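Local structure of proline dehydrogenase (Bradyrhizobium japonicum USDA 110, 3HAZ) at residues Q262-A267 and L298-L303; A333-L338 and R387-P392; L645-R650 and A978-V983; G834-V839 and C868-H873. The protein is a bifunctional flavoenzyme that probably oxidises L-proline to L-glutamate in two successive steps, the first using FAD and the second NAD+. All blocks are in the same frame, centred on the assembly; numbering follows the deposited sequence.

Interaction 1 of 4, residues Q262-A267 and L298-L303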
loop_
_atom_site.group_PDB
_atom_site.type_symbol
_atom_site.label_atom_id
_atom_site.label_comp_id
_atom_site.label_asym_id
_atom_site.label_seq_id
_atom_site.Cartn_x
_atom_site.Cartn_y
_atom_site.Cartn_z
ATOM N N GLN A 262 -55.065 27.659 22.660
ATOM C CA GLN A 262 -54.163 28.766 22.376
ATOM C C GLN A 262 -53.996 28.971 20.871
ATOM O O GLN A 262 -54.141 30.088 20.373
ATOM C CB GLN A 262 -52.798 28.524 23.032
ATOM C CG GLN A 262 -52.877 28.097 24.488
ATOM C CD GLN A 262 -53.104 29.249 25.443
ATOM O OE1 GLN A 262 -53.602 30.312 25.061
ATOM N NE2 GLN A 262 -52.744 29.039 26.706
ATOM N N LEU A 263 -53.688 27.893 20.153
ATOM C CA LEU A 263 -53.503 27.955 18.704
ATOM C C LEU A 263 -54.802 28.350 18.019
ATOM O O LEU A 263 -54.792 29.037 17.001
ATOM C CB LEU A 263 -53.032 26.606 18.147
ATOM C CG LEU A 263 -52.581 26.633 16.678
ATOM C CD1 LEU A 263 -51.324 27.486 16.509
ATOM C CD2 LEU A 263 -52.353 25.232 16.116
ATOM N N LEU A 264 -55.920 27.896 18.576
ATOM C CA LEU A 264 -57.229 28.251 18.038
ATOM C C LEU A 264 -57.485 29.756 18.158
ATOM O O LEU A 264 -57.930 30.393 17.209
ATOM C CB LEU A 264 -58.337 27.466 18.748
ATOM C CG LEU A 264 -59.756 27.786 18.276
ATOM C CD1 LEU A 264 -59.867 27.659 16.766
ATOM C CD2 LEU A 264 -60.780 26.894 18.969
ATOM N N ASP A 265 -57.199 30.313 19.331
ATOM C CA ASP A 265 -57.367 31.744 19.573
ATOM C C ASP A 265 -56.580 32.556 18.548
ATOM O O ASP A 265 -57.098 33.509 17.958
ATOM C CB ASP A 265 -56.916 32.088 20.998
ATOM C CG ASP A 265 -57.246 33.521 21.400
ATOM O OD1 ASP A 265 -57.562 34.353 20.526
ATOM O OD2 ASP A 265 -57.185 33.815 22.608
ATOM N N LEU A 266 -55.329 32.169 18.326
ATOM C CA LEU A 266 -54.497 32.860 17.348
ATOM C C LEU A 266 -55.031 32.714 15.912
ATOM O O LEU A 266 -55.050 33.679 15.161
ATOM C CB LEU A 266 -53.043 32.402 17.448
ATOM C CG LEU A 266 -52.260 32.798 18.709
ATOM C CD1 LEU A 266 -50.838 32.219 18.672
ATOM C CD2 LEU A 266 -52.217 34.317 18.899
ATOM N N ALA A 267 -55.474 31.515 15.545
ATOM C CA ALA A 267 -56.050 31.278 14.219
ATOM C C ALA A 267 -57.299 32.134 13.987
ATOM O O ALA A 267 -57.503 32.669 12.899
ATOM C CB ALA A 267 -56.389 29.798 14.044
ATOM N N LEU A 298 -57.924 22.674 13.673
ATOM C CA LEU A 298 -58.597 22.887 12.401
ATOM C C LEU A 298 -60.050 22.447 12.479
ATOM O O LEU A 298 -60.904 22.975 11.776
ATOM C CB LEU A 298 -57.880 22.134 11.273
ATOM C CG LEU A 298 -58.526 22.229 9.887
ATOM C CD1 LEU A 298 -58.424 23.651 9.336
ATOM C CD2 LEU A 298 -57.912 21.229 8.909
ATOM N N ALA A 299 -60.329 21.476 13.341
ATOM C CA ALA A 299 -61.674 20.927 13.444
ATOM C C ALA A 299 -62.684 21.908 14.035
ATOM O O ALA A 299 -63.885 21.750 13.844
ATOM C CB ALA A 299 -61.656 19.650 14.246
ATOM N N ASP A 300 -62.204 22.919 14.752
ATOM C CA ASP A 300 -63.106 23.861 15.407
ATOM C C ASP A 300 -63.958 24.635 14.401
ATOM O O ASP A 300 -63.431 25.271 13.492
ATOM C CB ASP A 300 -62.338 24.827 16.308
ATOM C CG ASP A 300 -63.256 25.625 17.219
ATOM O OD1 ASP A 300 -63.931 26.549 16.725
ATOM O OD2 ASP A 300 -63.300 25.331 18.430
ATOM N N PRO A 301 -65.286 24.591 14.576
ATOM C CA PRO A 301 -66.246 25.215 13.656
ATOM C C PRO A 301 -65.965 26.696 13.423
ATOM O O PRO A 301 -66.366 27.232 12.391
ATOM C CB PRO A 301 -67.586 25.047 14.381
ATOM C CG PRO A 301 -67.385 23.855 15.267
ATOM C CD PRO A 301 -65.949 23.907 15.699
ATOM N N SER A 302 -65.290 27.342 14.369
ATOM C CA SER A 302 -64.992 28.769 14.267
ATOM C C SER A 302 -64.046 29.092 13.106
ATOM O O SER A 302 -63.903 30.254 12.724
ATOM C CB SER A 302 -64.402 29.299 15.579
ATOM O OG SER A 302 -63.066 28.845 15.760
ATOM N N LEU A 303 -63.404 28.071 12.544
ATOM C CA LEU A 303 -62.456 28.295 11.448
ATOM C C LEU A 303 -63.077 28.072 10.063
ATOM O O LEU A 303 -62.406 28.196 9.040
ATOM C CB LEU A 303 -61.183 27.465 11.644
ATOM C CG LEU A 303 -60.415 27.806 12.927
ATOM C CD1 LEU A 303 -59.091 27.046 13.022
ATOM C CD2 LEU A 303 -60.185 29.311 13.024
#

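Interaction 2 of 4, residues A333-L338 and R387-P392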
loop_
_atom_site.group_PDB
_atom_site.type_symbol
_atom_site.label_atom_id
_atom_site.label_comp_id
_atom_site.label_asym_id
_atom_site.label_seq_id
_atom_site.Cartn_x
_atom_site.Cartn_y
_atom_site.Cartn_z
ATOM N N ALA A 333 -62.205 16.277 4.971
ATOM C CA ALA A 333 -63.070 15.869 6.073
ATOM C C ALA A 333 -63.765 17.054 6.737
ATOM O O ALA A 333 -64.905 16.945 7.195
ATOM C CB ALA A 333 -62.278 15.068 7.101
ATOM N N HIS A 334 -63.075 18.187 6.800
ATOM C CA HIS A 334 -63.664 19.374 7.411
ATOM C C HIS A 334 -64.136 20.366 6.346
ATOM O O HIS A 334 -64.565 21.475 6.665
ATOM C CB HIS A 334 -62.684 20.028 8.395
ATOM C CG HIS A 334 -62.292 19.136 9.538
ATOM N ND1 HIS A 334 -63.181 18.746 10.518
ATOM C CD2 HIS A 334 -61.108 18.559 9.854
ATOM C CE1 HIS A 334 -62.562 17.965 11.385
ATOM N NE2 HIS A 334 -61.303 17.835 11.005
ATOM N N ASP A 335 -64.062 19.941 5.086
ATOM C CA ASP A 335 -64.390 20.781 3.936
ATOM C C ASP A 335 -63.756 22.170 4.036
ATOM O O ASP A 335 -64.451 23.186 4.023
ATOM C CB ASP A 335 -65.907 20.891 3.745
ATOM C CG ASP A 335 -66.280 21.542 2.422
ATOM O OD1 ASP A 335 -65.441 21.527 1.496
ATOM O OD2 ASP A 335 -67.406 22.071 2.308
ATOM N N ARG A 336 -62.432 22.202 4.130
ATOM C CA ARG A 336 -61.703 23.458 4.192
ATOM C C ARG A 336 -60.736 23.571 3.025
ATOM O O ARG A 336 -60.348 22.570 2.424
ATOM C CB ARG A 336 -60.927 23.576 5.511
ATOM C CG ARG A 336 -61.756 23.324 6.764
ATOM C CD ARG A 336 -62.683 24.494 7.096
ATOM N NE ARG A 336 -63.463 24.190 8.294
ATOM C CZ ARG A 336 -63.004 24.315 9.536
ATOM N NH1 ARG A 336 -63.777 23.993 10.563
ATOM N NH2 ARG A 336 -61.771 24.765 9.756
ATOM N N LYS A 337 -60.374 24.807 2.700
ATOM C CA LYS A 337 -59.248 25.086 1.825
ATOM C C LYS A 337 -58.058 25.400 2.715
ATOM O O LYS A 337 -58.194 26.119 3.709
ATOM C CB LYS A 337 -59.543 26.296 0.941
ATOM C CG LYS A 337 -60.507 26.041 -0.202
ATOM C CD LYS A 337 -60.448 27.195 -1.196
ATOM C CE LYS A 337 -61.068 26.816 -2.526
ATOM N NZ LYS A 337 -60.745 27.814 -3.582
ATOM N N LEU A 338 -56.897 24.857 2.366
ATOM C CA LEU A 338 -55.689 25.082 3.146
ATOM C C LEU A 338 -54.573 25.623 2.272
ATOM O O LEU A 338 -54.490 25.314 1.083
ATOM C CB LEU A 338 -55.222 23.782 3.813
ATOM C CG LEU A 338 -56.222 23.049 4.710
ATOM C CD1 LEU A 338 -55.651 21.709 5.166
ATOM C CD2 LEU A 338 -56.613 23.910 5.901
ATOM N N ARG A 387 -54.609 21.007 -5.934
ATOM C CA ARG A 387 -55.334 22.234 -6.237
ATOM C C ARG A 387 -56.721 21.841 -6.756
ATOM O O ARG A 387 -56.861 20.808 -7.411
ATOM C CB ARG A 387 -54.583 23.049 -7.295
ATOM C CG ARG A 387 -53.205 23.537 -6.852
ATOM C CD ARG A 387 -52.490 24.257 -7.983
ATOM N NE ARG A 387 -52.127 23.344 -9.065
ATOM C CZ ARG A 387 -51.628 23.728 -10.236
ATOM N NH1 ARG A 387 -51.438 25.017 -10.488
ATOM N NH2 ARG A 387 -51.321 22.825 -11.161
ATOM N N PRO A 388 -57.749 22.665 -6.487
ATOM C CA PRO A 388 -57.706 23.984 -5.844
ATOM C C PRO A 388 -57.922 23.968 -4.334
ATOM O O PRO A 388 -57.773 25.015 -3.705
ATOM C CB PRO A 388 -58.895 24.724 -6.486
ATOM C CG PRO A 388 -59.613 23.700 -7.364
ATOM C CD PRO A 388 -59.104 22.358 -6.973
ATOM N N ARG A 389 -58.297 22.830 -3.760
ATOM C CA ARG A 389 -58.539 22.777 -2.323
ATOM C C ARG A 389 -57.270 23.151 -1.562
ATOM O O ARG A 389 -57.309 23.924 -0.605
ATOM C CB ARG A 389 -59.025 21.392 -1.893
ATOM C CG ARG A 389 -59.322 21.298 -0.406
ATOM C CD ARG A 389 -59.953 19.966 -0.028
ATOM N NE ARG A 389 -61.211 19.723 -0.733
ATOM C CZ ARG A 389 -62.389 20.230 -0.380
ATOM N NH1 ARG A 389 -62.487 21.031 0.674
ATOM N NH2 ARG A 389 -63.474 19.940 -1.089
ATOM N N ILE A 390 -56.148 22.586 -1.991
ATOM C CA ILE A 390 -54.851 22.907 -1.410
ATOM C C ILE A 390 -54.159 23.979 -2.253
ATOM O O ILE A 390 -54.023 23.832 -3.469
ATOM C CB ILE A 390 -53.935 21.658 -1.329
ATOM C CG1 ILE A 390 -54.605 20.535 -0.534
ATOM C CG2 ILE A 390 -52.575 22.017 -0.730
ATOM C CD1 ILE A 390 -54.930 20.902 0.909
ATOM N N PHE A 391 -53.741 25.060 -1.603
ATOM C CA PHE A 391 -52.942 26.092 -2.253
ATOM C C PHE A 391 -51.486 25.904 -1.823
ATOM O O PHE A 391 -51.119 26.253 -0.701
ATOM C CB PHE A 391 -53.454 27.484 -1.863
ATOM C CG PHE A 391 -52.690 28.620 -2.499
ATOM C CD1 PHE A 391 -53.099 29.155 -3.720
ATOM C CD2 PHE A 391 -51.581 29.175 -1.860
ATOM C CE1 PHE A 391 -52.405 30.210 -4.305
ATOM C CE2 PHE A 391 -50.874 30.234 -2.440
ATOM C CZ PHE A 391 -51.286 30.750 -3.665
ATOM N N PRO A 392 -50.659 25.326 -2.709
ATOM C CA PRO A 392 -49.267 25.017 -2.368
ATOM C C PRO A 392 -48.393 26.263 -2.354
ATOM O O PRO A 392 -48.593 27.173 -3.158
ATOM C CB PRO A 392 -48.815 24.076 -3.497
ATOM C CG PRO A 392 -50.069 23.684 -4.236
ATOM C CD PRO A 392 -51.019 24.836 -4.049
#

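Interaction 3 of 4, residues L645-R650 and A978-V983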
loop_
_atom_site.group_PDB
_atom_site.type_symbol
_atom_site.label_atom_id
_atom_site.label_comp_id
_atom_site.label_asym_id
_atom_site.label_seq_id
_atom_site.Cartn_x
_atom_site.Cartn_y
_atom_site.Cartn_z
ATOM N N LEU A 645 5.107 -10.396 27.339
ATOM C CA LEU A 645 4.324 -9.806 28.423
ATOM C C LEU A 645 2.865 -10.258 28.341
ATOM O O LEU A 645 2.228 -10.167 27.283
ATOM C CB LEU A 645 4.403 -8.274 28.360
ATOM C CG LEU A 645 3.721 -7.449 29.459
ATOM C CD1 LEU A 645 4.329 -7.729 30.834
ATOM C CD2 LEU A 645 3.811 -5.960 29.139
ATOM N N THR A 646 2.342 -10.761 29.453
ATOM C CA THR A 646 0.950 -11.193 29.502
ATOM C C THR A 646 0.234 -10.525 30.671
ATOM O O THR A 646 0.873 -9.943 31.548
ATOM C CB THR A 646 0.827 -12.731 29.625
ATOM O OG1 THR A 646 1.616 -13.188 30.723
ATOM C CG2 THR A 646 1.320 -13.420 28.360
ATOM N N MET A 647 -1.091 -10.611 30.669
ATOM C CA MET A 647 -1.920 -10.060 31.733
ATOM C C MET A 647 -2.845 -11.145 32.245
ATOM O O MET A 647 -3.639 -11.704 31.492
ATOM C CB MET A 647 -2.771 -8.915 31.203
ATOM C CG MET A 647 -2.006 -7.929 30.367
ATOM S SD MET A 647 -1.364 -6.618 31.394
ATOM C CE MET A 647 -2.872 -5.687 31.620
ATOM N N ARG A 648 -2.761 -11.431 33.532
ATOM C CA ARG A 648 -3.528 -12.523 34.095
ATOM C C ARG A 648 -4.500 -11.983 35.130
ATOM O O ARG A 648 -4.277 -10.914 35.699
ATOM C CB ARG A 648 -2.579 -13.549 34.720
ATOM C CG ARG A 648 -1.433 -13.950 33.798
ATOM C CD ARG A 648 -0.476 -14.949 34.451
ATOM N NE ARG A 648 -1.183 -16.059 35.080
ATOM C CZ ARG A 648 -0.705 -17.297 35.185
ATOM N NH1 ARG A 648 -1.435 -18.232 35.781
ATOM N NH2 ARG A 648 0.491 -17.606 34.690
ATOM N N GLY A 649 -5.585 -12.712 35.370
ATOM C CA GLY A 649 -6.507 -12.328 36.424
ATOM C C GLY A 649 -5.760 -12.262 37.746
ATOM O O GLY A 649 -4.714 -12.883 37.897
ATOM N N ARG A 650 -6.288 -11.508 38.701
ATOM C CA ARG A 650 -5.609 -11.317 39.979
ATOM C C ARG A 650 -6.041 -12.341 41.018
ATOM O O ARG A 650 -5.239 -12.758 41.852
ATOM C CB ARG A 650 -5.877 -9.908 40.521
ATOM C CG ARG A 650 -5.123 -8.806 39.800
ATOM C CD ARG A 650 -5.408 -7.440 40.416
ATOM N NE ARG A 650 -4.455 -6.441 39.939
ATOM C CZ ARG A 650 -3.249 -6.254 40.467
ATOM N NH1 ARG A 650 -2.860 -6.983 41.503
ATOM N NH2 ARG A 650 -2.436 -5.334 39.968
ATOM N N ALA A 978 -6.176 -6.736 36.328
ATOM C CA ALA A 978 -5.254 -7.823 36.016
ATOM C C ALA A 978 -3.858 -7.563 36.562
ATOM O O ALA A 978 -3.564 -6.473 37.046
ATOM C CB ALA A 978 -5.200 -8.065 34.510
ATOM N N THR A 979 -3.003 -8.580 36.484
ATOM C CA THR A 979 -1.618 -8.440 36.890
ATOM C C THR A 979 -0.720 -8.829 35.722
ATOM O O THR A 979 -1.070 -9.708 34.932
ATOM C CB THR A 979 -1.307 -9.312 38.144
ATOM O OG1 THR A 979 -0.003 -9.000 38.642
ATOM C CG2 THR A 979 -1.377 -10.795 37.814
ATOM N N GLU A 980 0.430 -8.168 35.609
ATOM C CA GLU A 980 1.375 -8.452 34.528
ATOM C C GLU A 980 2.278 -9.648 34.824
ATOM O O GLU A 980 2.636 -9.902 35.972
ATOM C CB GLU A 980 2.274 -7.248 34.277
ATOM C CG GLU A 980 1.626 -6.065 33.568
ATOM C CD GLU A 980 2.398 -4.792 33.821
ATOM O OE1 GLU A 980 3.192 -4.383 32.946
ATOM O OE2 GLU A 980 2.240 -4.222 34.921
ATOM N N GLN A 981 2.681 -10.350 33.771
ATOM C CA GLN A 981 3.673 -11.413 33.888
ATOM C C GLN A 981 4.586 -11.415 32.671
ATOM O O GLN A 981 4.121 -11.491 31.534
ATOM C CB GLN A 981 3.006 -12.780 34.040
ATOM C CG GLN A 981 3.999 -13.924 34.227
ATOM C CD GLN A 981 3.324 -15.209 34.653
ATOM O OE1 GLN A 981 2.679 -15.878 33.846
ATOM N NE2 GLN A 981 3.473 -15.566 35.929
ATOM N N THR A 982 5.886 -11.324 32.922
ATOM C CA THR A 982 6.881 -11.400 31.863
ATOM C C THR A 982 7.514 -12.786 31.847
ATOM O O THR A 982 7.985 -13.275 32.876
ATOM C CB THR A 982 7.987 -10.358 32.078
ATOM O OG1 THR A 982 7.401 -9.053 32.165
ATOM C CG2 THR A 982 9.012 -10.405 30.942
ATOM N N VAL A 983 7.512 -13.421 30.681
ATOM C CA VAL A 983 8.201 -14.693 30.497
ATOM C C VAL A 983 9.383 -14.500 29.555
ATOM O O VAL A 983 9.228 -14.048 28.414
ATOM C CB VAL A 983 7.271 -15.774 29.934
ATOM C CG1 VAL A 983 8.072 -17.018 29.563
ATOM C CG2 VAL A 983 6.172 -16.109 30.939
HETATM O O HOH W 1 4.118 -13.810 29.660
#

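Interaction 4 of 4, residues G834-V839 and C868-H873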
loop_
_atom_site.group_PDB
_atom_site.type_symbol
_atom_site.label_atom_id
_atom_site.label_comp_id
_atom_site.label_asym_id
_atom_site.label_seq_id
_atom_site.Cartn_x
_atom_site.Cartn_y
_atom_site.Cartn_z
ATOM N N GLY A 834 -39.218 11.157 39.169
ATOM C CA GLY A 834 -39.762 10.113 40.014
ATOM C C GLY A 834 -39.358 10.309 41.463
ATOM O O GLY A 834 -38.770 11.336 41.815
ATOM N N PRO A 835 -39.668 9.321 42.318
ATOM C CA PRO A 835 -39.380 9.461 43.747
ATOM C C PRO A 835 -37.904 9.262 44.031
ATOM O O PRO A 835 -37.206 8.653 43.227
ATOM C CB PRO A 835 -40.188 8.327 44.381
ATOM C CG PRO A 835 -40.335 7.307 43.308
ATOM C CD PRO A 835 -40.272 8.020 41.982
ATOM N N VAL A 836 -37.433 9.776 45.159
ATOM C CA VAL A 836 -36.096 9.432 45.613
ATOM C C VAL A 836 -36.125 8.009 46.186
ATOM O O VAL A 836 -37.197 7.458 46.442
ATOM C CB VAL A 836 -35.548 10.452 46.620
ATOM C CG1 VAL A 836 -35.420 11.812 45.950
ATOM C CG2 VAL A 836 -36.452 10.541 47.835
ATOM N N ILE A 837 -34.953 7.414 46.374
ATOM C CA ILE A 837 -34.852 5.974 46.608
ATOM C C ILE A 837 -35.535 5.462 47.892
ATOM O O ILE A 837 -36.207 4.436 47.862
ATOM C CB ILE A 837 -33.378 5.492 46.539
ATOM C CG1 ILE A 837 -33.306 3.957 46.542
ATOM C CG2 ILE A 837 -32.561 6.097 47.673
ATOM C CD1 ILE A 837 -34.101 3.298 45.421
ATOM N N ASP A 838 -35.376 6.175 49.005
ATOM C CA ASP A 838 -35.985 5.747 50.265
ATOM C C ASP A 838 -36.264 6.887 51.243
ATOM O O ASP A 838 -35.868 8.036 51.022
ATOM C CB ASP A 838 -35.131 4.668 50.954
ATOM C CG ASP A 838 -33.721 5.143 51.265
ATOM O OD1 ASP A 838 -33.488 6.371 51.301
ATOM O OD2 ASP A 838 -32.841 4.282 51.477
ATOM N N VAL A 839 -36.947 6.545 52.332
ATOM C CA VAL A 839 -37.299 7.505 53.373
ATOM C C VAL A 839 -36.072 8.225 53.922
ATOM O O VAL A 839 -36.121 9.417 54.216
ATOM C CB VAL A 839 -38.066 6.812 54.521
ATOM C CG1 VAL A 839 -37.722 7.438 55.864
ATOM C CG2 VAL A 839 -39.561 6.861 54.255
ATOM N N CYS A 868 -42.428 9.365 49.000
ATOM C CA CYS A 868 -40.981 9.550 48.913
ATOM C C CYS A 868 -40.588 10.449 47.747
ATOM O O CYS A 868 -39.779 10.061 46.904
ATOM C CB CYS A 868 -40.260 8.198 48.786
ATOM S SG CYS A 868 -39.657 7.505 50.344
ATOM N N PHE A 869 -41.163 11.646 47.700
ATOM C CA PHE A 869 -40.851 12.592 46.641
ATOM C C PHE A 869 -40.162 13.834 47.186
ATOM O O PHE A 869 -40.508 14.333 48.261
ATOM C CB PHE A 869 -42.121 12.999 45.896
ATOM C CG PHE A 869 -42.733 11.893 45.093
ATOM C CD1 PHE A 869 -43.679 11.051 45.656
ATOM C CD2 PHE A 869 -42.365 11.695 43.775
ATOM C CE1 PHE A 869 -44.245 10.029 44.917
ATOM C CE2 PHE A 869 -42.924 10.677 43.029
ATOM C CZ PHE A 869 -43.866 9.842 43.598
ATOM N N VAL A 870 -39.182 14.321 46.433
ATOM C CA VAL A 870 -38.603 15.639 46.667
ATOM C C VAL A 870 -38.582 16.418 45.351
ATOM O O VAL A 870 -38.010 15.962 44.367
ATOM C CB VAL A 870 -37.180 15.542 47.235
ATOM C CG1 VAL A 870 -36.602 16.931 47.437
ATOM C CG2 VAL A 870 -37.188 14.773 48.548
ATOM N N ALA A 871 -39.220 17.583 45.331
ATOM C CA ALA A 871 -39.311 18.392 44.121
ATOM C C ALA A 871 -38.025 19.178 43.864
ATOM O O ALA A 871 -37.222 19.381 44.772
ATOM C CB ALA A 871 -40.516 19.344 44.203
ATOM N N PRO A 872 -37.827 19.624 42.617
ATOM C CA PRO A 872 -36.693 20.500 42.312
ATOM C C PRO A 872 -36.681 21.743 43.204
ATOM O O PRO A 872 -37.717 22.352 43.479
ATOM C CB PRO A 872 -36.937 20.887 40.847
ATOM C CG PRO A 872 -37.695 19.722 40.289
ATOM C CD PRO A 872 -38.602 19.285 41.409
ATOM N N HIS A 873 -35.497 22.094 43.681
ATOM C CA HIS A 873 -35.321 23.292 44.476
ATOM C C HIS A 873 -34.159 24.075 43.897
ATOM O O HIS A 873 -33.179 23.493 43.438
ATOM C CB HIS A 873 -35.031 22.937 45.939
ATOM C CG HIS A 873 -36.251 22.607 46.742
ATOM N ND1 HIS A 873 -36.932 21.416 46.610
ATOM C CD2 HIS A 873 -36.900 23.305 47.705
ATOM C CE1 HIS A 873 -37.954 21.398 47.447
ATOM N NE2 HIS A 873 -37.959 22.534 48.121
HETATM O O HOH W 2 -38.498 13.022 43.978
#

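Interaction 1 of 4, residues Q262-A267 and L298-L303
In the TIM barrel of the proline dehydrogenase part, helix 252-272 packs against the turn that follows helix 287-298, and an Asx turn at Asp300 shapes the surface it meets. The apolar part of the contact is a small cluster of methyl groups. Leu264 holds CG anti to its backbone N (chi1 179°) and so reaches across, bringing CD1 to 3.9 Å from Leu303 CD1. Ala267, three residues on, sets CB against both methyls of Leu303, 4.0 Å from CD2. The same leucine, Leu264, also meets polar atoms. Leu264 and Asp300 cross at about a right angle, with Leu264 CD2 only 3.0 Å from Asp300 OD2, while Leu264 CD1 lies 3.6 Å from Ser302 OG. No hydrogen bond joins the two segments themselves; those of the turn hold it in shape. Asp300 OD1 is gripped twice: Ser302 N donates to its anti lone pair at 2.8 Å, and the Ser302 hydroxyl, in the crowded position between N and carbonyl carbon (chi1 73°), arrives from above the carboxylate plane. That hydroxyl also bonds Gln268, one residue past 262-267 on the helix. An alanine in place of Asp300 would remove both bonds and would probably loosen the turn and thin the support under Leu264 CD2. The OG of Ser302 and OD1 of Asp300 are just 2.6 Å apart.

Interaction 2 of 4, residues A333-L338 and R387-P392
The guanidinium of Arg389 meets two oxygens at its edge, in its plane: Asp335 OD1 and the backbone oxygen of Arg336. The guanidinium of Arg336 has His334 CB over one face, 4.2 Å above the plane. Arg389 leaves its backbone with CG anti to N, then bends at chi3 (-59°), which swings NH1 onto the two oxygens. Arg389 NH1 meets the anti lone pair of Asp335 OD1 at 3.1 Å in a salt bridge, the carboxylate turned 56° from the guanidinium. The same NH1 also donates to Arg336 O at 3.2 Å, from above that carbonyl's plane. Asp335, with positive phi, is the C' residue of the Schellman motif that ends helix 320-333. Beyond it the chain pairs in parallel with strand 390-395 of the barrel: Leu338 N bonds to Arg389 O at 3.1 Å, and Phe391 N to Leu338 O at 2.8 Å, nearly straight (177°). An alanine in place of Arg389 would lose both NH1 bonds and would probably let the helix end drift. One nitrogen of a charged guanidinium thus ties an acid and a carbonyl after the helix to the residue leading into strand 390-395; the positive charge would probably favour the ionised form of Asp335.

Interaction 3 of 4, residues L645-R650 and A978-V983
Ala978 sets its CB 3.2 Å from Arg648 O and also near the CB of Met647. Thr979 comes next, facing Arg648 in a hydrogen-bonded pair: Thr979 N reaches Arg648 O at 2.8 Å, and the return bond from Arg648 N is almost straight (170°). The CB of Thr979 sits 4.3 Å above the centre of the Arg650 guanidinium, covering one face of it. On the opposite face of the sheet, Glu980 runs side by side with Met647, and Glu980 CG is 3.7 Å from Met647 SD. Leu645 CD1 comes within 4.0 Å of Glu980 CB. Gln981 makes the second hydrogen-bonded pair, with Thr646. Its extended side chain crosses Arg648 obliquely, and Gln981 OE1 takes Arg648 NH2 on a lone pair at 2.9 Å, the amide and guanidinium planes being 89° apart. A water joins Thr646 OG1, 2.8 Å away, to Gln981 O. Thr982 OG1 then lies 3.6 Å from Leu645 CD1, and Val983 continues the ladder toward Ala644. The polar groups of these side chains find partners on the second subunit: Thr979 at Asn959, Glu980 at Lys967, Gln981 at Val937, Thr982 at Pro955, and Arg648 at Ile932 and Asp933, all of that chain. Thr982 and Val983 also pair in parallel with one of its strands. An antiparallel ladder whose sheet runs on into a partner subunit is typical of the oligomerisation strands of aldehyde dehydrogenases.

Interaction 4 of 4, residues G834-V839 and C868-H873
A water oxygen is the best-held polar atom here, gripped by two hydrogen bonds that stitch the backbones together: it donates to Gly834 O at 2.8 Å and accepts from Val870 N at 2.9 Å. Two loops of the aldehyde dehydrogenase part meet in this way, one running into helix 839-855 and the other into strand 873-876. Cys868 O accepts one bent bond across the contact. Val836 N donates to Cys868 O at 2.9 Å, placed nearly along the C=O axis, though the N-H is turned well off the line to the oxygen (131°). Pro835 CB lies 3.1 Å from Cys868 O, and Val836 CG2, in the crowded position between N and carbonyl carbon, leans on the same oxygen. Asp838 is the N-cap of helix 839-855: its OD1 accepts from Ala841 N, while OD2 takes Gln687 NE2. Toward Gly834, Pro835 and Phe869 lie side by side in a CH-pi contact. Pro835 CB stands 4.0 Å from the centroid of the Phe869 ring, 17° off the normal, so it comes over the face though offset toward the rim. The ring is brought there by a CG anti to the carbonyl carbon (chi1 -68°), which sets CE2 of Phe869 3.6 Å from Pro835 N. Val836 CG1 packs on Val870 CG2, with Leu845 and Lys842 of the helix also touching Val836. Cys868 points toward the first loop and lays its sulfur against the start of the helix. There Cys868 SG lies 3.5 Å from Val839 N and 4.0 Å from Val839 CG2.

Overall arrangement
Interactions 1 and 2 are neighbours on the proline dehydrogenase barrel, their centres 16 Å apart, and Arg336 joins them: its NH1 probably bonds Asp300 O at 3.2 Å, while Ala299 touches His334. In interaction 2 the side chain of Phe391 is about 12 Å from FAD. Interactions 3 and 4 belong to the aldehyde dehydrogenase part, where 4 is nested in the chain loop closed by 3, their nearest atoms about 31 Å apart. Interaction 4 lies near the NAD pocket, the Asp838 side chain about 8 Å from NAD. Interaction 3 faces the partner subunit instead, its centre 73 Å from that of interaction 1 across the chain.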